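PDB 4LGV: glucose-6-phosphate 1-dehydrogenase from Mycobacterium avium, which probably catalyses the NADP-linked oxidation of glucose 6-phosphate to 6-phosphogluconolactone, the entry step of the pentose phosphate pathway. Local coordinates for residues Leu189-Glu201 with Arg418-Ala432. Sequence-based numbering, arbitrary orientation.
Sequences LRVDHFLGKQPVE and RLLYAAFNGDRQLFA
Arg418 reaches from its helix to the turn at Gly196-Gln198 and grips two backbone carbonyls with one nitrogen. CG stands anti to the backbone N (chi1 -178°) and the chain runs extended to NE, which carries NH1 to 2.8 Å from Gly196 O and 2.9 Å from Gln198 O. Both oxygens lie in the guanidinium plane, yet NH1 approaches each from above its carbonyl plane. Leu430 CD1 packs over one guanidinium face, which limits how far the group can tilt out of this position. At the strand end, Arg190 NH1 gives a more bent bond to Ala432 O (3.2 Å, N-H...O 143°), while Glu185 and Asn176 take the same guanidinium.

Three waters join the backbones where no direct bond between them forms. One accepts from Asp192 N and lies within bonding distance of both Arg190 O and Leu430 O, another links Arg190 O to Ala432 N, and the third Arg190 N to Ala432 O.

The rest is van der Waals packing. Leu189 lays CB over one face of the Phe431 ring in a CH-pi contact, 4.3 Å from the ring centroid, and its CD1 meets Ala423 CB at 3.7 Å. Val191 CG2 lies alongside Phe431, and Arg190 O sits at the ring edge. Leu419 pushes CD1 against Asp192 O and His193 CA, with CG over the glycine CA of Gly196. Val200 CG2 slides past Leu430 CD2 (3.6 Å).

The contact joins the NAD-binding region to the C-terminal one: outermost strand 188-191 of the six-stranded parallel Rossmann-type sheet and the start of helix 200-209 meet the end of helix 413-424, closed by a Schellman motif at Gly426, and the type I turn Arg428-Phe431. Strand 158-162 pairs with 188-191, helix 246-264 touches Leu195 and Gln198, and helix 434-449 packs on Arg190 and Ala432.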
loop_
_atom_site.group_PDB
_atom_site.type_symbol
_atom_site.label_atom_id
_atom_site.label_comp_id
_atom_site.label_asym_id
_atom_site.label_seq_id
_atom_site.Cartn_x
_atom_site.Cartn_y
_atom_site.Cartn_z
ATOM N N LEU A 189 -37.813 13.780 9.736
ATOM C CA LEU A 189 -36.595 14.466 10.109
ATOM C C LEU A 189 -36.421 14.431 11.624
ATOM O O LEU A 189 -37.150 15.092 12.389
ATOM C CB LEU A 189 -36.658 15.911 9.631
ATOM C CG LEU A 189 -36.983 16.126 8.149
ATOM C CD1 LEU A 189 -37.160 17.594 7.801
ATOM C CD2 LEU A 189 -35.898 15.578 7.318
ATOM N N ARG A 190 -35.456 13.638 12.064
ATOM C CA ARG A 190 -35.261 13.456 13.494
ATOM C C ARG A 190 -34.248 14.488 13.976
ATOM O O ARG A 190 -33.074 14.374 13.669
ATOM C CB ARG A 190 -34.802 12.039 13.782
ATOM C CG ARG A 190 -35.749 11.011 13.193
ATOM C CD ARG A 190 -35.277 9.594 13.451
ATOM N NE ARG A 190 -36.223 8.628 12.901
ATOM C CZ ARG A 190 -36.281 8.272 11.614
ATOM N NH1 ARG A 190 -35.426 8.749 10.698
ATOM N NH2 ARG A 190 -37.179 7.401 11.245
ATOM N N VAL A 191 -34.723 15.503 14.705
ATOM C CA VAL A 191 -33.924 16.660 15.055
ATOM C C VAL A 191 -33.106 16.405 16.327
ATOM O O VAL A 191 -33.663 16.128 17.423
ATOM C CB VAL A 191 -34.827 17.869 15.308
ATOM C CG1 VAL A 191 -34.009 19.108 15.609
ATOM C CG2 VAL A 191 -35.753 18.154 14.105
ATOM N N ASP A 192 -31.790 16.471 16.181
ATOM C CA ASP A 192 -30.877 16.328 17.314
ATOM C C ASP A 192 -29.912 17.482 17.223
ATOM O O ASP A 192 -29.098 17.536 16.309
ATOM C CB ASP A 192 -30.144 14.986 17.246
ATOM C CG ASP A 192 -29.207 14.742 18.445
ATOM O OD1 ASP A 192 -28.747 15.703 19.086
ATOM O OD2 ASP A 192 -28.956 13.556 18.765
ATOM N N HIS A 193 -30.023 18.422 18.166
ATOM C CA HIS A 193 -29.252 19.661 18.098
ATOM C C HIS A 193 -27.770 19.420 17.987
ATOM O O HIS A 193 -27.100 20.159 17.299
ATOM C CB HIS A 193 -29.559 20.544 19.295
ATOM C CG HIS A 193 -31.011 20.798 19.442
ATOM N ND1 HIS A 193 -31.566 21.255 20.610
ATOM C CD2 HIS A 193 -32.036 20.591 18.576
ATOM C CE1 HIS A 193 -32.873 21.322 20.455
ATOM N NE2 HIS A 193 -33.183 20.934 19.231
ATOM N N PHE A 194 -27.266 18.353 18.630
ATOM C CA PHE A 194 -25.835 18.027 18.504
ATOM C C PHE A 194 -25.379 17.833 17.049
ATOM O O PHE A 194 -24.319 18.298 16.670
ATOM C CB PHE A 194 -25.453 16.819 19.316
ATOM C CG PHE A 194 -25.428 17.071 20.797
ATOM C CD1 PHE A 194 -24.547 17.978 21.352
ATOM C CD2 PHE A 194 -26.257 16.393 21.631
ATOM C CE1 PHE A 194 -24.523 18.208 22.714
ATOM C CE2 PHE A 194 -26.252 16.632 22.985
ATOM C CZ PHE A 194 -25.383 17.529 23.547
ATOM N N LEU A 195 -26.193 17.186 16.239
ATOM C CA LEU A 195 -25.869 16.958 14.820
ATOM C C LEU A 195 -25.700 18.211 14.010
ATOM O O LEU A 195 -24.922 18.241 13.087
ATOM C CB LEU A 195 -26.911 16.063 14.126
ATOM C CG LEU A 195 -26.459 14.615 14.150
ATOM C CD1 LEU A 195 -26.433 14.103 15.581
ATOM C CD2 LEU A 195 -27.401 13.786 13.297
ATOM N N GLY A 196 -26.391 19.276 14.420
ATOM C CA GLY A 196 -26.235 20.596 13.826
ATOM C C GLY A 196 -24.859 21.158 13.945
ATOM O O GLY A 196 -24.543 22.108 13.246
ATOM N N LYS A 197 -24.025 20.589 14.824
ATOM C CA LYS A 197 -22.632 21.003 14.972
ATOM C C LYS A 197 -21.699 20.278 14.040
ATOM O O LYS A 197 -20.506 20.563 14.013
ATOM C CB LYS A 197 -22.137 20.707 16.398
ATOM C CG LYS A 197 -22.827 21.500 17.482
ATOM C CD LYS A 197 -22.389 21.069 18.897
ATOM C CE LYS A 197 -22.798 22.094 19.952
ATOM N NZ LYS A 197 -21.982 23.344 19.769
ATOM N N GLN A 198 -22.182 19.267 13.356
ATOM C CA GLN A 198 -21.288 18.425 12.614
ATOM C C GLN A 198 -20.918 19.045 11.274
ATOM O O GLN A 198 -21.796 19.396 10.483
ATOM C CB GLN A 198 -21.911 17.056 12.405
ATOM C CG GLN A 198 -21.791 16.225 13.664
ATOM C CD GLN A 198 -22.219 14.786 13.486
ATOM O OE1 GLN A 198 -22.051 14.220 12.423
ATOM N NE2 GLN A 198 -22.723 14.167 14.567
ATOM N N PRO A 199 -19.613 19.145 11.000
ATOM C CA PRO A 199 -19.146 19.665 9.740
ATOM C C PRO A 199 -19.113 18.567 8.694
ATOM O O PRO A 199 -18.016 18.128 8.282
ATOM C CB PRO A 199 -17.737 20.164 10.094
ATOM C CG PRO A 199 -17.255 19.261 11.162
ATOM C CD PRO A 199 -18.496 18.836 11.908
ATOM N N VAL A 200 -20.304 18.126 8.286
ATOM C CA VAL A 200 -20.497 16.963 7.428
ATOM C C VAL A 200 -19.799 17.129 6.063
ATOM O O VAL A 200 -19.039 16.254 5.636
ATOM C CB VAL A 200 -21.996 16.642 7.253
ATOM C CG1 VAL A 200 -22.225 15.509 6.261
ATOM C CG2 VAL A 200 -22.610 16.220 8.583
ATOM N N GLU A 201 -20.043 18.240 5.384
ATOM C CA GLU A 201 -19.456 18.440 4.062
ATOM C C GLU A 201 -17.981 18.664 4.152
ATOM O O GLU A 201 -17.216 18.146 3.322
ATOM C CB GLU A 201 -20.080 19.612 3.320
ATOM C CG GLU A 201 -21.450 19.309 2.737
ATOM C CD GLU A 201 -22.111 20.545 2.104
ATOM O OE1 GLU A 201 -21.400 21.548 1.767
ATOM O OE2 GLU A 201 -23.354 20.505 1.955
ATOM N N ARG A 418 -29.345 26.299 12.028
ATOM C CA ARG A 418 -28.906 25.540 10.862
ATOM C C ARG A 418 -29.829 24.334 10.608
ATOM O O ARG A 418 -30.199 24.052 9.483
ATOM C CB ARG A 418 -27.478 25.068 11.113
ATOM C CG ARG A 418 -26.842 24.301 9.989
ATOM C CD ARG A 418 -25.477 23.816 10.409
ATOM N NE ARG A 418 -24.842 23.112 9.317
ATOM C CZ ARG A 418 -23.946 22.132 9.430
ATOM N NH1 ARG A 418 -23.576 21.657 10.628
ATOM N NH2 ARG A 418 -23.410 21.633 8.343
ATOM N N LEU A 419 -30.192 23.605 11.658
ATOM C CA LEU A 419 -31.077 22.442 11.510
ATOM C C LEU A 419 -32.467 22.825 11.056
ATOM O O LEU A 419 -33.054 22.144 10.212
ATOM C CB LEU A 419 -31.208 21.677 12.829
ATOM C CG LEU A 419 -30.002 20.853 13.186
ATOM C CD1 LEU A 419 -30.110 20.344 14.603
ATOM C CD2 LEU A 419 -29.819 19.684 12.251
ATOM N N LEU A 420 -32.979 23.933 11.593
ATOM C CA LEU A 420 -34.341 24.380 11.267
ATOM C C LEU A 420 -34.415 24.779 9.832
ATOM O O LEU A 420 -35.372 24.465 9.129
ATOM C CB LEU A 420 -34.771 25.602 12.114
ATOM C CG LEU A 420 -35.863 25.421 13.146
ATOM C CD1 LEU A 420 -36.268 26.800 13.658
ATOM C CD2 LEU A 420 -37.083 24.700 12.591
ATOM N N TYR A 421 -33.401 25.515 9.398
ATOM C CA TYR A 421 -33.345 25.970 8.010
ATOM C C TYR A 421 -33.211 24.763 7.079
ATOM O O TYR A 421 -33.901 24.674 6.053
ATOM C CB TYR A 421 -32.192 26.950 7.834
ATOM C CG TYR A 421 -32.032 27.516 6.438
ATOM C CD1 TYR A 421 -32.757 28.621 6.016
ATOM C CD2 TYR A 421 -31.128 26.946 5.539
ATOM C CE1 TYR A 421 -32.597 29.164 4.747
ATOM C CE2 TYR A 421 -30.959 27.475 4.265
ATOM C CZ TYR A 421 -31.693 28.595 3.884
ATOM O OH TYR A 421 -31.537 29.097 2.603
ATOM N N ALA A 422 -32.333 23.828 7.431
ATOM C CA ALA A 422 -32.135 22.656 6.587
ATOM C C ALA A 422 -33.446 21.849 6.491
ATOM O O ALA A 422 -33.802 21.335 5.427
ATOM C CB ALA A 422 -31.017 21.799 7.130
ATOM N N ALA A 423 -34.143 21.710 7.614
ATOM C CA ALA A 423 -35.369 20.939 7.627
ATOM C C ALA A 423 -36.350 21.576 6.679
ATOM O O ALA A 423 -36.976 20.885 5.907
ATOM C CB ALA A 423 -35.958 20.863 9.029
ATOM N N PHE A 424 -36.481 22.895 6.762
ATOM C CA PHE A 424 -37.443 23.613 5.965
ATOM C C PHE A 424 -37.137 23.428 4.489
ATOM O O PHE A 424 -38.058 23.299 3.678
ATOM C CB PHE A 424 -37.463 25.128 6.337
ATOM C CG PHE A 424 -38.603 25.876 5.720
ATOM C CD1 PHE A 424 -39.867 25.813 6.280
ATOM C CD2 PHE A 424 -38.443 26.598 4.527
ATOM C CE1 PHE A 424 -40.941 26.487 5.698
ATOM C CE2 PHE A 424 -39.519 27.256 3.930
ATOM C CZ PHE A 424 -40.767 27.196 4.518
ATOM N N ASN A 425 -35.850 23.408 4.140
ATOM C CA ASN A 425 -35.417 23.248 2.746
ATOM C C ASN A 425 -35.238 21.819 2.305
ATOM O O ASN A 425 -34.835 21.575 1.188
ATOM C CB ASN A 425 -34.122 24.031 2.470
ATOM C CG ASN A 425 -34.270 25.482 2.782
ATOM O OD1 ASN A 425 -33.500 26.028 3.561
ATOM N ND2 ASN A 425 -35.297 26.107 2.232
ATOM N N GLY A 426 -35.614 20.864 3.143
ATOM C CA GLY A 426 -35.546 19.431 2.776
ATOM C C GLY A 426 -34.136 18.856 2.608
ATOM O O GLY A 426 -33.942 17.870 1.930
ATOM N N ASP A 427 -33.147 19.482 3.231
ATOM C CA ASP A 427 -31.779 18.985 3.209
ATOM C C ASP A 427 -31.596 18.006 4.390
ATOM O O ASP A 427 -31.559 18.413 5.557
ATOM C CB ASP A 427 -30.833 20.200 3.267
ATOM C CG ASP A 427 -29.368 19.827 3.325
ATOM O OD1 ASP A 427 -29.008 18.637 3.183
ATOM O OD2 ASP A 427 -28.559 20.749 3.589
ATOM N N ARG A 428 -31.448 16.725 4.084
ATOM C CA ARG A 428 -31.464 15.679 5.103
ATOM C C ARG A 428 -30.098 15.174 5.606
ATOM O O ARG A 428 -30.036 14.176 6.296
ATOM C CB ARG A 428 -32.261 14.477 4.588
ATOM C CG ARG A 428 -33.739 14.792 4.296
ATOM C CD ARG A 428 -34.294 13.777 3.256
ATOM N NE ARG A 428 -34.337 12.444 3.852
ATOM C CZ ARG A 428 -34.152 11.290 3.213
ATOM N NH1 ARG A 428 -33.881 11.257 1.900
ATOM N NH2 ARG A 428 -34.251 10.148 3.908
ATOM N N GLN A 429 -29.032 15.858 5.237
ATOM C CA GLN A 429 -27.691 15.401 5.598
ATOM C C GLN A 429 -27.432 15.349 7.108
ATOM O O GLN A 429 -26.660 14.538 7.584
ATOM C CB GLN A 429 -26.624 16.232 4.858
ATOM C CG GLN A 429 -26.006 17.419 5.549
ATOM C CD GLN A 429 -25.118 18.271 4.618
ATOM O OE1 GLN A 429 -24.533 17.766 3.665
ATOM N NE2 GLN A 429 -25.024 19.572 4.910
ATOM N N LEU A 430 -28.081 16.240 7.832
ATOM C CA LEU A 430 -27.896 16.369 9.262
ATOM C C LEU A 430 -28.956 15.651 10.093
ATOM O O LEU A 430 -29.018 15.826 11.274
ATOM C CB LEU A 430 -27.896 17.836 9.647
ATOM C CG LEU A 430 -26.882 18.731 8.918
ATOM C CD1 LEU A 430 -27.180 20.177 9.225
ATOM C CD2 LEU A 430 -25.458 18.349 9.339
ATOM N N PHE A 431 -29.739 14.794 9.452
ATOM C CA PHE A 431 -30.807 14.076 10.100
ATOM C C PHE A 431 -30.613 12.573 9.891
ATOM O O PHE A 431 -30.670 12.073 8.791
ATOM C CB PHE A 431 -32.136 14.533 9.548
ATOM C CG PHE A 431 -32.410 16.014 9.763
ATOM C CD1 PHE A 431 -32.881 16.465 10.971
ATOM C CD2 PHE A 431 -32.178 16.935 8.760
ATOM C CE1 PHE A 431 -33.104 17.807 11.182
ATOM C CE2 PHE A 431 -32.413 18.283 8.961
ATOM C CZ PHE A 431 -32.890 18.714 10.158
ATOM N N ALA A 432 -30.393 11.865 10.985
ATOM C CA ALA A 432 -30.125 10.460 10.937
ATOM C C ALA A 432 -31.298 9.697 10.327
ATOM O O ALA A 432 -32.477 9.997 10.555
ATOM C CB ALA A 432 -29.818 9.961 12.357
HETATM O O HOH W 1 -30.496 15.989 13.589
HETATM O O HOH W 2 -30.848 12.991 13.901
HETATM O O HOH W 3 -34.225 11.747 10.317
#